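Local coordinates for protein transketolase (Campylobacter jejuni, PDB 3M6L) that binds thiamine diphosphate with a calcium ion, and also ribose-5-phosphate, as a dimeric enzyme of the transketolase family, at residues L119-A124 and E160-E165; Y150-D155 and I179-S184; F442-I447 and L500-L505. All coordinates share one frame; numbering follows the deposited sequence.

Interaction 1 of 3, residues L119-A124 and E160-E165. With TPP (thiamine diphosphate), chain C.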
loop_
_atom_site.group_PDB
_atom_site.type_symbol
_atom_site.label_atom_id
_atom_site.label_comp_id
_atom_site.label_asym_id
_atom_site.label_seq_id
_atom_site.Cartn_x
_atom_site.Cartn_y
_atom_site.Cartn_z
ATOM N N LEU A 119 4.363 -8.022 7.795
ATOM C CA LEU A 119 4.990 -7.385 8.943
ATOM C C LEU A 119 4.454 -5.992 9.166
ATOM O O LEU A 119 3.996 -5.231 8.226
ATOM C CB LEU A 119 6.480 -7.364 8.745
ATOM C CG LEU A 119 7.188 -8.709 8.860
ATOM C CD1 LEU A 119 8.603 -8.561 8.219
ATOM C CD2 LEU A 119 7.325 -9.123 10.322
ATOM N N GLY A 120 4.528 -5.606 10.425
ATOM C CA GLY A 120 3.980 -4.334 10.863
ATOM C C GLY A 120 2.523 -4.403 11.190
ATOM O O GLY A 120 2.056 -3.629 12.056
ATOM N N GLN A 121 1.765 -5.302 10.551
ATOM C CA GLN A 121 0.278 -5.218 10.732
ATOM C C GLN A 121 -0.040 -5.393 12.230
ATOM O O GLN A 121 -0.923 -4.730 12.821
ATOM C CB GLN A 121 -0.538 -6.287 10.005
ATOM C CG GLN A 121 -0.419 -6.181 8.518
ATOM C CD GLN A 121 -1.041 -5.018 7.932
ATOM O OE1 GLN A 121 -2.152 -4.685 8.328
ATOM N NE2 GLN A 121 -0.395 -4.383 6.936
ATOM N N GLY A 122 0.589 -6.387 12.837
ATOM C CA GLY A 122 0.345 -6.780 14.202
ATOM C C GLY A 122 0.510 -5.702 15.225
ATOM O O GLY A 122 -0.270 -5.592 16.201
ATOM N N VAL A 123 1.559 -4.923 15.041
ATOM C CA VAL A 123 1.802 -3.811 15.922
ATOM C C VAL A 123 0.625 -2.836 15.844
ATOM O O VAL A 123 0.101 -2.380 16.864
ATOM C CB VAL A 123 3.090 -3.041 15.595
ATOM C CG1 VAL A 123 3.217 -1.763 16.488
ATOM C CG2 VAL A 123 4.266 -3.953 15.667
ATOM N N ALA A 124 0.178 -2.523 14.606
ATOM C CA ALA A 124 -0.936 -1.628 14.456
ATOM C C ALA A 124 -2.244 -2.284 14.970
ATOM O O ALA A 124 -3.100 -1.618 15.535
ATOM C CB ALA A 124 -1.101 -1.216 12.986
ATOM N N GLU A 160 8.841 -1.168 9.278
ATOM C CA GLU A 160 7.655 -0.838 8.432
ATOM C C GLU A 160 7.009 0.442 8.878
ATOM O O GLU A 160 6.775 0.649 10.087
ATOM C CB GLU A 160 6.637 -1.955 8.437
ATOM C CG GLU A 160 7.045 -3.158 7.689
ATOM C CD GLU A 160 6.908 -2.990 6.168
ATOM O OE1 GLU A 160 6.473 -1.905 5.728
ATOM O OE2 GLU A 160 7.276 -3.975 5.432
ATOM N N GLY A 161 6.681 1.291 7.906
ATOM C CA GLY A 161 6.004 2.529 8.197
ATOM C C GLY A 161 4.743 2.473 9.044
ATOM O O GLY A 161 4.509 3.321 9.907
ATOM N N ILE A 162 3.969 1.386 8.883
ATOM C CA ILE A 162 2.706 1.252 9.613
ATOM C C ILE A 162 2.970 1.210 11.118
ATOM O O ILE A 162 2.132 1.647 11.892
ATOM C CB ILE A 162 1.964 0.045 9.114
ATOM C CG1 ILE A 162 0.524 0.108 9.624
ATOM C CG2 ILE A 162 2.677 -1.299 9.479
ATOM C CD1 ILE A 162 -0.312 -1.166 9.144
ATOM N N SER A 163 4.137 0.694 11.525
ATOM C CA SER A 163 4.478 0.650 12.969
ATOM C C SER A 163 4.601 2.028 13.595
ATOM O O SER A 163 3.986 2.291 14.662
ATOM C CB SER A 163 5.748 -0.200 13.272
ATOM O OG SER A 163 6.958 0.359 12.851
ATOM N N TYR A 164 5.277 2.937 12.862
ATOM C CA TYR A 164 5.488 4.308 13.306
ATOM C C TYR A 164 4.131 5.000 13.361
ATOM O O TYR A 164 3.836 5.741 14.258
ATOM C CB TYR A 164 6.410 5.091 12.404
ATOM C CG TYR A 164 7.796 4.576 12.190
ATOM C CD1 TYR A 164 8.882 5.174 12.850
ATOM C CD2 TYR A 164 8.075 3.633 11.237
ATOM C CE1 TYR A 164 10.134 4.737 12.620
ATOM C CE2 TYR A 164 9.362 3.200 10.976
ATOM C CZ TYR A 164 10.412 3.807 11.642
ATOM O OH TYR A 164 11.657 3.421 11.421
ATOM N N GLU A 165 3.284 4.812 12.311
ATOM C CA GLU A 165 1.915 5.404 12.263
ATOM C C GLU A 165 1.129 5.001 13.483
ATOM O O GLU A 165 0.494 5.838 14.145
ATOM C CB GLU A 165 1.180 4.953 10.970
ATOM C CG GLU A 165 1.718 5.493 9.650
ATOM C CD GLU A 165 0.860 4.968 8.482
ATOM O OE1 GLU A 165 -0.235 4.364 8.719
ATOM O OE2 GLU A 165 1.248 5.221 7.311
HETATM N "N1'" TPP C . 7.522 -7.651 4.040
HETATM C "C2'" TPP C . 6.426 -7.798 4.782
HETATM C CM2 TPP C . 5.454 -6.634 4.811
HETATM N "N3'" TPP C . 6.062 -8.882 5.501
HETATM C "C4'" TPP C . 6.823 -9.979 5.441
HETATM N "N4'" TPP C . 6.412 -11.035 6.107
HETATM C "C5'" TPP C . 8.109 -9.904 4.668
HETATM C "C6'" TPP C . 8.384 -8.719 3.988
HETATM C "C7'" TPP C . 9.101 -11.129 4.620
HETATM N N3 TPP C . 9.793 -11.292 6.002
HETATM C C2 TPP C . 9.477 -12.109 7.081
HETATM S S1 TPP C . 10.365 -11.946 8.607
HETATM C C5 TPP C . 11.360 -10.775 7.759
HETATM C C4 TPP C . 10.857 -10.547 6.394
HETATM C CM4 TPP C . 11.517 -9.507 5.577
HETATM C C6 TPP C . 12.544 -10.042 8.340
HETATM C C7 TPP C . 13.248 -10.645 9.546
HETATM O O7 TPP C . 12.465 -10.060 10.505
HETATM P PA TPP C . 12.566 -10.034 12.034
HETATM O O1A TPP C . 11.378 -9.252 12.390
HETATM O O2A TPP C . 13.904 -9.406 12.350
HETATM O O3A TPP C . 12.537 -11.552 12.417
HETATM P PB TPP C . 13.522 -12.629 13.097
HETATM O O1B TPP C . 12.618 -13.500 13.871
HETATM O O2B TPP C . 14.611 -11.939 13.870
HETATM O O3B TPP C . 14.261 -13.332 12.007
#
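The side-chain amide of Gln121 is flat, and CD1 of Ile162 sits above its plane. That methyl is almost equally far from CD, OE1 and NE2, with NE2 nearest at 3.9 Å. The amide is held by its edge: NE2 is hydrogen-bonded to the hydroxyl of Tyr423 of the second subunit. The second flat group is the pyrimidine of thiamine diphosphate. Leu119 N meets its rim, donating to N3' at 3.0 Å with an angle of 169°. Leu119 CG lies over the same ring near N3' and C4', while CD1 reaches C4 of the thiazole at 3.5 Å. Leu119 thus touches both rings of the cofactor, consistent with support for its bent shape. Glu160 OE2 lies 3.3 Å from the methyl CM2, above the pyrimidine plane.

Ile162 carries most of the packing, on backbone and amide atoms as well as on Ala124. CG1 is anti to the backbone N (chi1 -166°), and this sends CD1 across to Ala124 CB at 3.9 Å. The other branch, CG2, rests 3.5 Å from Gly120 O. Gly120 has no side chain, so the two backbones come close here. Beside it, Glu160 CG packs on Leu119 O. Ser163 OG donates back to Glu160 O at 2.8 Å, and Ser163 N shares this acceptor.

Gly120 caps the N terminus of helix 121-140, and Glu160 leads into helix 161-172. Asp157 of helix 155-159 accepts from Gly120 N. His395 and Ala399 of helix 394-407 pack along the Gln121 and Ile162 side, while Ile392 of the second subunit packs on Leu119 and Glu160.

Interaction 2 of 3, residues Y150-D155 and I179-S184. With CA (calcium ion), chain D; TPP (thiamine diphosphate), chain C.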
loop_
_atom_site.group_PDB
_atom_site.type_symbol
_atom_site.label_atom_id
_atom_site.label_comp_id
_atom_site.label_asym_id
_atom_site.label_seq_id
_atom_site.Cartn_x
_atom_site.Cartn_y
_atom_site.Cartn_z
ATOM N N TYR A 150 -0.767 -7.194 24.852
ATOM C CA TYR A 150 0.619 -7.460 24.696
ATOM C C TYR A 150 0.891 -7.753 23.236
ATOM O O TYR A 150 0.209 -8.567 22.608
ATOM C CB TYR A 150 1.085 -8.658 25.498
ATOM C CG TYR A 150 0.929 -8.566 26.998
ATOM C CD1 TYR A 150 1.906 -7.900 27.742
ATOM C CD2 TYR A 150 -0.192 -9.053 27.666
ATOM C CE1 TYR A 150 1.807 -7.881 29.118
ATOM C CE2 TYR A 150 -0.338 -8.951 29.087
ATOM C CZ TYR A 150 0.689 -8.306 29.760
ATOM O OH TYR A 150 0.609 -8.181 31.151
ATOM N N CYS A 151 1.963 -7.186 22.715
ATOM C CA CYS A 151 2.403 -7.484 21.350
ATOM C C CYS A 151 3.861 -7.866 21.343
ATOM O O CYS A 151 4.675 -7.136 21.890
ATOM C CB CYS A 151 2.181 -6.270 20.481
ATOM S SG CYS A 151 2.572 -6.455 18.754
ATOM N N LEU A 152 4.169 -8.963 20.669
ATOM C CA LEU A 152 5.575 -9.376 20.435
ATOM C C LEU A 152 5.932 -9.023 19.008
ATOM O O LEU A 152 5.153 -9.361 18.103
ATOM C CB LEU A 152 5.734 -10.847 20.648
ATOM C CG LEU A 152 5.304 -11.450 21.963
ATOM C CD1 LEU A 152 5.541 -13.011 21.874
ATOM C CD2 LEU A 152 6.045 -10.830 23.111
ATOM N N CYS A 153 6.984 -8.231 18.785
ATOM C CA CYS A 153 7.334 -7.791 17.429
ATOM C C CYS A 153 8.864 -7.933 17.259
ATOM O O CYS A 153 9.593 -8.168 18.229
ATOM C CB CYS A 153 6.875 -6.366 17.209
ATOM S SG CYS A 153 7.915 -5.143 18.051
ATOM N N GLY A 154 9.331 -7.844 16.030
ATOM C CA GLY A 154 10.736 -7.951 15.744
ATOM C C GLY A 154 11.199 -6.736 14.957
ATOM O O GLY A 154 10.503 -5.761 14.769
ATOM N N ASP A 155 12.420 -6.862 14.458
ATOM C CA ASP A 155 13.075 -5.810 13.588
ATOM C C ASP A 155 12.225 -5.462 12.417
ATOM O O ASP A 155 12.103 -4.277 12.046
ATOM C CB ASP A 155 14.409 -6.308 13.099
ATOM C CG ASP A 155 15.389 -6.500 14.279
ATOM O OD1 ASP A 155 15.677 -5.536 15.027
ATOM O OD2 ASP A 155 15.857 -7.618 14.545
ATOM N N ILE A 179 1.367 -2.876 25.886
ATOM C CA ILE A 179 2.690 -3.245 26.176
ATOM C C ILE A 179 3.266 -3.924 24.927
ATOM O O ILE A 179 2.852 -5.047 24.528
ATOM C CB ILE A 179 2.754 -4.173 27.424
ATOM C CG1 ILE A 179 2.342 -3.425 28.655
ATOM C CG2 ILE A 179 4.159 -4.643 27.629
ATOM C CD1 ILE A 179 2.068 -4.358 29.905
ATOM N N LEU A 180 4.297 -3.302 24.362
ATOM C CA LEU A 180 4.987 -3.792 23.097
ATOM C C LEU A 180 6.327 -4.354 23.491
ATOM O O LEU A 180 7.160 -3.655 24.087
ATOM C CB LEU A 180 5.117 -2.622 22.112
ATOM C CG LEU A 180 5.807 -2.894 20.782
ATOM C CD1 LEU A 180 4.957 -3.964 20.059
ATOM C CD2 LEU A 180 5.877 -1.549 19.885
ATOM N N ILE A 181 6.582 -5.614 23.152
ATOM C CA ILE A 181 7.805 -6.306 23.488
ATOM C C ILE A 181 8.559 -6.516 22.200
ATOM O O ILE A 181 8.154 -7.308 21.315
ATOM C CB ILE A 181 7.570 -7.655 24.223
ATOM C CG1 ILE A 181 6.701 -7.435 25.432
ATOM C CG2 ILE A 181 8.917 -8.381 24.502
ATOM C CD1 ILE A 181 6.110 -8.735 26.151
ATOM N N TYR A 182 9.673 -5.763 22.033
ATOM C CA TYR A 182 10.531 -5.861 20.833
ATOM C C TYR A 182 11.667 -6.829 21.000
ATOM O O TYR A 182 12.525 -6.652 21.870
ATOM C CB TYR A 182 11.045 -4.400 20.495
ATOM C CG TYR A 182 12.130 -4.236 19.514
ATOM C CD1 TYR A 182 12.265 -5.037 18.366
ATOM C CD2 TYR A 182 13.044 -3.148 19.677
ATOM C CE1 TYR A 182 13.257 -4.881 17.449
ATOM C CE2 TYR A 182 14.044 -2.938 18.768
ATOM C CZ TYR A 182 14.154 -3.788 17.638
ATOM O OH TYR A 182 15.124 -3.569 16.740
ATOM N N ASP A 183 11.657 -7.868 20.200
ATOM C CA ASP A 183 12.715 -8.864 20.138
ATOM C C ASP A 183 13.853 -8.295 19.315
ATOM O O ASP A 183 13.909 -8.425 18.088
ATOM C CB ASP A 183 12.158 -10.151 19.467
ATOM C CG ASP A 183 13.122 -11.313 19.484
ATOM O OD1 ASP A 183 14.094 -11.283 20.309
ATOM O OD2 ASP A 183 12.937 -12.272 18.639
ATOM N N SER A 184 14.789 -7.656 20.010
ATOM C CA SER A 184 15.986 -7.140 19.407
ATOM C C SER A 184 17.130 -8.157 19.352
ATOM O O SER A 184 17.888 -8.303 20.302
ATOM C CB SER A 184 16.358 -5.817 20.099
ATOM O OG SER A 184 17.434 -5.176 19.484
HETATM CA CA CA D . 15.451 -9.819 13.999
HETATM N "N1'" TPP C . 7.522 -7.651 4.040
HETATM C "C2'" TPP C . 6.426 -7.798 4.782
HETATM C CM2 TPP C . 5.454 -6.634 4.811
HETATM N "N3'" TPP C . 6.062 -8.882 5.501
HETATM C "C4'" TPP C . 6.823 -9.979 5.441
HETATM N "N4'" TPP C . 6.412 -11.035 6.107
HETATM C "C5'" TPP C . 8.109 -9.904 4.668
HETATM C "C6'" TPP C . 8.384 -8.719 3.988
HETATM C "C7'" TPP C . 9.101 -11.129 4.620
HETATM N N3 TPP C . 9.793 -11.292 6.002
HETATM C C2 TPP C . 9.477 -12.109 7.081
HETATM S S1 TPP C . 10.365 -11.946 8.607
HETATM C C5 TPP C . 11.360 -10.775 7.759
HETATM C C4 TPP C . 10.857 -10.547 6.394
HETATM C CM4 TPP C . 11.517 -9.507 5.577
HETATM C C6 TPP C . 12.544 -10.042 8.340
HETATM C C7 TPP C . 13.248 -10.645 9.546
HETATM O O7 TPP C . 12.465 -10.060 10.505
HETATM P PA TPP C . 12.566 -10.034 12.034
HETATM O O1A TPP C . 11.378 -9.252 12.390
HETATM O O2A TPP C . 13.904 -9.406 12.350
HETATM O O3A TPP C . 12.537 -11.552 12.417
HETATM P PB TPP C . 13.522 -12.629 13.097
HETATM O O1B TPP C . 12.618 -13.500 13.871
HETATM O O2B TPP C . 14.611 -11.939 13.870
HETATM O O3B TPP C . 14.261 -13.332 12.007
HETATM O O HOH W 1 13.769 -9.495 15.664
HETATM O O HOH W 2 17.873 -5.820 16.706
#
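Tyr150 and Ile179 lie side by side on one face of two adjacent parallel strands, with ring atom CE1 3.6 Å from Ile179 CD1. Leu152 and Ile181 repeat this on the same face, where Leu152 CD2 packs on Ile181 CB and CD1. Cys151, Cys153, Leu180 and Tyr182 fill the other face. There Leu180 CD1 fits between the cysteines, 3.6 Å from Cys151 CB and 3.8 Å from Cys153 SG. Cys153 SG stands between its own backbone N and carbonyl carbon (chi1 75°), which brings it toward both Leu180 and Tyr182 CB.

Tyr182 has CG anti to the backbone N (chi1 168°), so the ring runs forward past Gly154 to Asp155. Its OH donates to Asp155 OD1 at 2.7 Å. The carboxylate stands nearly perpendicular to the ring, and OD1 is at the ring edge. This bond helps fix the rotation of the carboxylate, whose OD2 binds the calcium ion at 2.3 Å. Water 1, another calcium ligand, donates to Asp183 O.

Backbone bonds such as Ile181 N to Cys151 O, 2.7 Å, join the strands. Asn185, Ile187 and two diphosphate oxygens complete the calcium site. Gly154 and Asp155 open the Gly-Asp-Gly signature of thiamine diphosphate enzymes, at the C-terminal end of a parallel sheet.

Interaction 3 of 3, residues F442-I447 and L500-L505; sequences FTHDSI and LSRQKL. With R5P (ribose-5-phosphate), chain F.
Phe442 and Leu500 join two neighbouring chain segments at the C-terminal edge of the parallel sheet in the pyrimidine-binding domain, a thiamine diphosphate-binding fold. The loops that follow them form part of the ribose-5-phosphate site.

The backbone bonds come first. Leu500 N donates to Phe442 O at 2.8 Å, extending the pairing of strands 439-443 and 496-499. Asp445 N gives a weak bond to Leu500 O.

Apolar contact is small. Thr443 CG2 meets Leu500 CD1, and the two side chains run obliquely to each other. A CH-pi contact is more telling: Arg502 CG lies over one face of the His444 ring, 4.0 Å from its centroid. Arg502 is extended, with CG anti to the backbone N (chi1 -174°), and this carries its guanidinium past the ring to the phosphate.

Side-chain polar bonds set the groups in place. His444 ND1 donates to Thr443 OG1 at 2.7 Å, which helps set the ring's rotation and leaves NE2 facing the ligand. Asp445 OD2 makes a salt bridge with Arg475, and Ser446 OG is hydrogen-bonded to Gly448 N.

Waters bridge the segments. Water 3 links Asp445 OD1, Arg502 N and Gln503 OE1. Water 4 joins the same OD1 to Ser446 OG and Gln503 NE2.

Polar contacts to ribose-5-phosphate complete the set. Arg502 NH1 donates to O3P at 2.8 Å. A single oxygen, O2P, takes both His444 NE2 at 2.7 Å and Arg502 NE at 2.6 Å.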
loop_
_atom_site.group_PDB
_atom_site.type_symbol
_atom_site.label_atom_id
_atom_site.label_comp_id
_atom_site.label_asym_id
_atom_site.label_seq_id
_atom_site.Cartn_x
_atom_site.Cartn_y
_atom_site.Cartn_z
ATOM N N PHE A 442 -14.889 4.810 0.428
ATOM C CA PHE A 442 -13.968 5.360 -0.491
ATOM C C PHE A 442 -14.706 6.328 -1.406
ATOM O O PHE A 442 -15.401 5.900 -2.326
ATOM C CB PHE A 442 -13.361 4.277 -1.411
ATOM C CG PHE A 442 -12.525 3.209 -0.703
ATOM C CD1 PHE A 442 -11.635 3.526 0.338
ATOM C CD2 PHE A 442 -12.661 1.947 -1.093
ATOM C CE1 PHE A 442 -10.835 2.505 0.907
ATOM C CE2 PHE A 442 -11.902 0.910 -0.516
ATOM C CZ PHE A 442 -10.998 1.260 0.514
ATOM N N THR A 443 -14.490 7.585 -1.207
ATOM C CA THR A 443 -15.069 8.620 -2.023
ATOM C C THR A 443 -14.150 9.055 -3.195
ATOM O O THR A 443 -12.946 8.624 -3.365
ATOM C CB THR A 443 -15.523 9.837 -1.141
ATOM O OG1 THR A 443 -14.407 10.640 -0.775
ATOM C CG2 THR A 443 -16.296 9.330 0.086
ATOM N N HIS A 444 -14.630 9.960 -4.026
ATOM C CA HIS A 444 -13.857 10.543 -5.121
ATOM C C HIS A 444 -13.380 9.471 -6.057
ATOM O O HIS A 444 -12.191 9.299 -6.314
ATOM C CB HIS A 444 -12.709 11.352 -4.550
ATOM C CG HIS A 444 -13.163 12.587 -3.828
ATOM N ND1 HIS A 444 -13.918 12.528 -2.676
ATOM C CD2 HIS A 444 -12.804 13.883 -4.001
ATOM C CE1 HIS A 444 -14.158 13.779 -2.283
ATOM N NE2 HIS A 444 -13.437 14.614 -3.022
ATOM N N ASP A 445 -14.345 8.767 -6.532
ATOM C CA ASP A 445 -14.117 7.491 -7.206
ATOM C C ASP A 445 -13.607 7.515 -8.663
ATOM O O ASP A 445 -13.286 6.366 -9.159
ATOM C CB ASP A 445 -15.385 6.576 -7.194
ATOM C CG ASP A 445 -16.521 7.074 -8.070
ATOM O OD1 ASP A 445 -16.668 8.303 -8.287
ATOM O OD2 ASP A 445 -17.224 6.213 -8.652
ATOM N N SER A 446 -13.475 8.665 -9.316
ATOM C CA SER A 446 -13.184 8.607 -10.762
ATOM C C SER A 446 -12.561 9.844 -11.256
ATOM O O SER A 446 -12.266 10.736 -10.472
ATOM C CB SER A 446 -14.492 8.353 -11.533
ATOM O OG SER A 446 -15.187 9.567 -11.680
ATOM N N ILE A 447 -12.234 9.866 -12.546
ATOM C CA ILE A 447 -11.918 11.118 -13.231
ATOM C C ILE A 447 -12.853 12.312 -12.961
ATOM O O ILE A 447 -12.411 13.413 -13.083
ATOM C CB ILE A 447 -11.734 10.858 -14.786
ATOM C CG1 ILE A 447 -12.925 10.136 -15.356
ATOM C CG2 ILE A 447 -10.434 10.147 -15.055
ATOM C CD1 ILE A 447 -12.983 10.308 -16.891
ATOM N N LEU A 500 -17.717 5.739 -3.925
ATOM C CA LEU A 500 -18.737 6.849 -3.911
ATOM C C LEU A 500 -18.206 8.046 -4.700
ATOM O O LEU A 500 -17.004 8.340 -4.694
ATOM C CB LEU A 500 -18.991 7.264 -2.445
ATOM C CG LEU A 500 -19.399 6.139 -1.555
ATOM C CD1 LEU A 500 -19.178 6.362 -0.020
ATOM C CD2 LEU A 500 -20.762 5.603 -1.859
ATOM N N SER A 501 -19.126 8.864 -5.248
ATOM C CA SER A 501 -18.760 9.983 -6.063
ATOM C C SER A 501 -18.523 11.262 -5.293
ATOM O O SER A 501 -19.191 11.478 -4.209
ATOM C CB SER A 501 -19.827 10.261 -7.121
ATOM O OG SER A 501 -20.996 10.794 -6.463
ATOM N N ARG A 502 -17.674 12.109 -5.850
ATOM C CA ARG A 502 -17.538 13.514 -5.426
ATOM C C ARG A 502 -18.724 14.303 -5.920
ATOM O O ARG A 502 -19.242 15.157 -5.243
ATOM C CB ARG A 502 -16.253 14.109 -6.000
ATOM C CG ARG A 502 -15.923 15.507 -5.535
ATOM C CD ARG A 502 -14.599 16.084 -6.137
ATOM N NE ARG A 502 -14.271 17.383 -5.559
ATOM C CZ ARG A 502 -14.364 18.549 -6.194
ATOM N NH1 ARG A 502 -14.035 19.673 -5.538
ATOM N NH2 ARG A 502 -14.753 18.618 -7.488
ATOM N N GLN A 503 -19.085 14.066 -7.176
ATOM C CA GLN A 503 -20.012 14.863 -7.913
ATOM C C GLN A 503 -21.445 14.369 -7.821
ATOM O O GLN A 503 -21.707 13.178 -7.608
ATOM C CB GLN A 503 -19.553 14.974 -9.412
ATOM C CG GLN A 503 -19.924 13.835 -10.301
ATOM C CD GLN A 503 -18.914 12.637 -10.175
ATOM O OE1 GLN A 503 -18.022 12.645 -9.303
ATOM N NE2 GLN A 503 -18.999 11.709 -11.133
ATOM N N LYS A 504 -22.441 15.278 -8.032
ATOM C CA LYS A 504 -23.805 14.899 -8.004
ATOM C C LYS A 504 -24.197 13.924 -9.092
ATOM O O LYS A 504 -23.799 14.144 -10.259
ATOM C CB LYS A 504 -24.721 16.161 -8.106
ATOM C CG LYS A 504 -26.163 15.975 -7.836
ATOM C CD LYS A 504 -26.879 17.359 -7.724
ATOM C CE LYS A 504 -26.531 18.080 -6.371
ATOM N NZ LYS A 504 -27.431 19.280 -6.020
ATOM N N LEU A 505 -24.859 12.834 -8.695
ATOM C CA LEU A 505 -25.443 11.823 -9.558
ATOM C C LEU A 505 -26.963 11.958 -9.597
ATOM O O LEU A 505 -27.647 12.339 -8.622
ATOM C CB LEU A 505 -25.090 10.395 -9.158
ATOM C CG LEU A 505 -23.599 10.170 -8.859
ATOM C CD1 LEU A 505 -23.472 8.678 -8.647
ATOM C CD2 LEU A 505 -22.737 10.745 -9.924
HETATM C C1 R5P F . -5.720 16.391 -1.835
HETATM O O1 R5P F . -4.323 16.766 -2.081
HETATM C C2 R5P F . -6.610 17.624 -1.616
HETATM O O2 R5P F . -6.545 18.166 -0.282
HETATM C C3 R5P F . -8.080 17.575 -2.119
HETATM O O3 R5P F . -7.903 18.530 -3.157
HETATM C C4 R5P F . -9.295 18.217 -1.373
HETATM O O4 R5P F . -9.167 17.997 0.047
HETATM C C5 R5P F . -10.709 17.840 -1.962
HETATM O O5 R5P F . -11.816 18.803 -1.741
HETATM P P R5P F . -13.390 18.432 -2.088
HETATM O O1P R5P F . -14.206 17.929 -0.771
HETATM O O2P R5P F . -13.202 17.270 -3.203
HETATM O O3P R5P F . -14.193 19.501 -2.761
HETATM O O HOH W 3 -16.113 11.036 -8.048
HETATM O O HOH W 4 -17.591 9.071 -10.718
#

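From the N terminus, residues 119-124 come first and lead into helix 121-140. Strand 149-154 follows and opens interaction 2. Residues 160-165 then close interaction 1, and strand 178-184 closes interaction 2. The two contacts therefore cross along the chain. They also touch in space, where Val123 packs on Cys151 and Cys153, and both reach thiamine diphosphate. Together they tie the parallel sheet of the first domain to its helices. Interaction 3 comes later, in series, and closes a loop of 52 residues within the pyrimidine-binding domain. Its centre is about 30 Å from that of interaction 1 and about 41 Å from that of interaction 2.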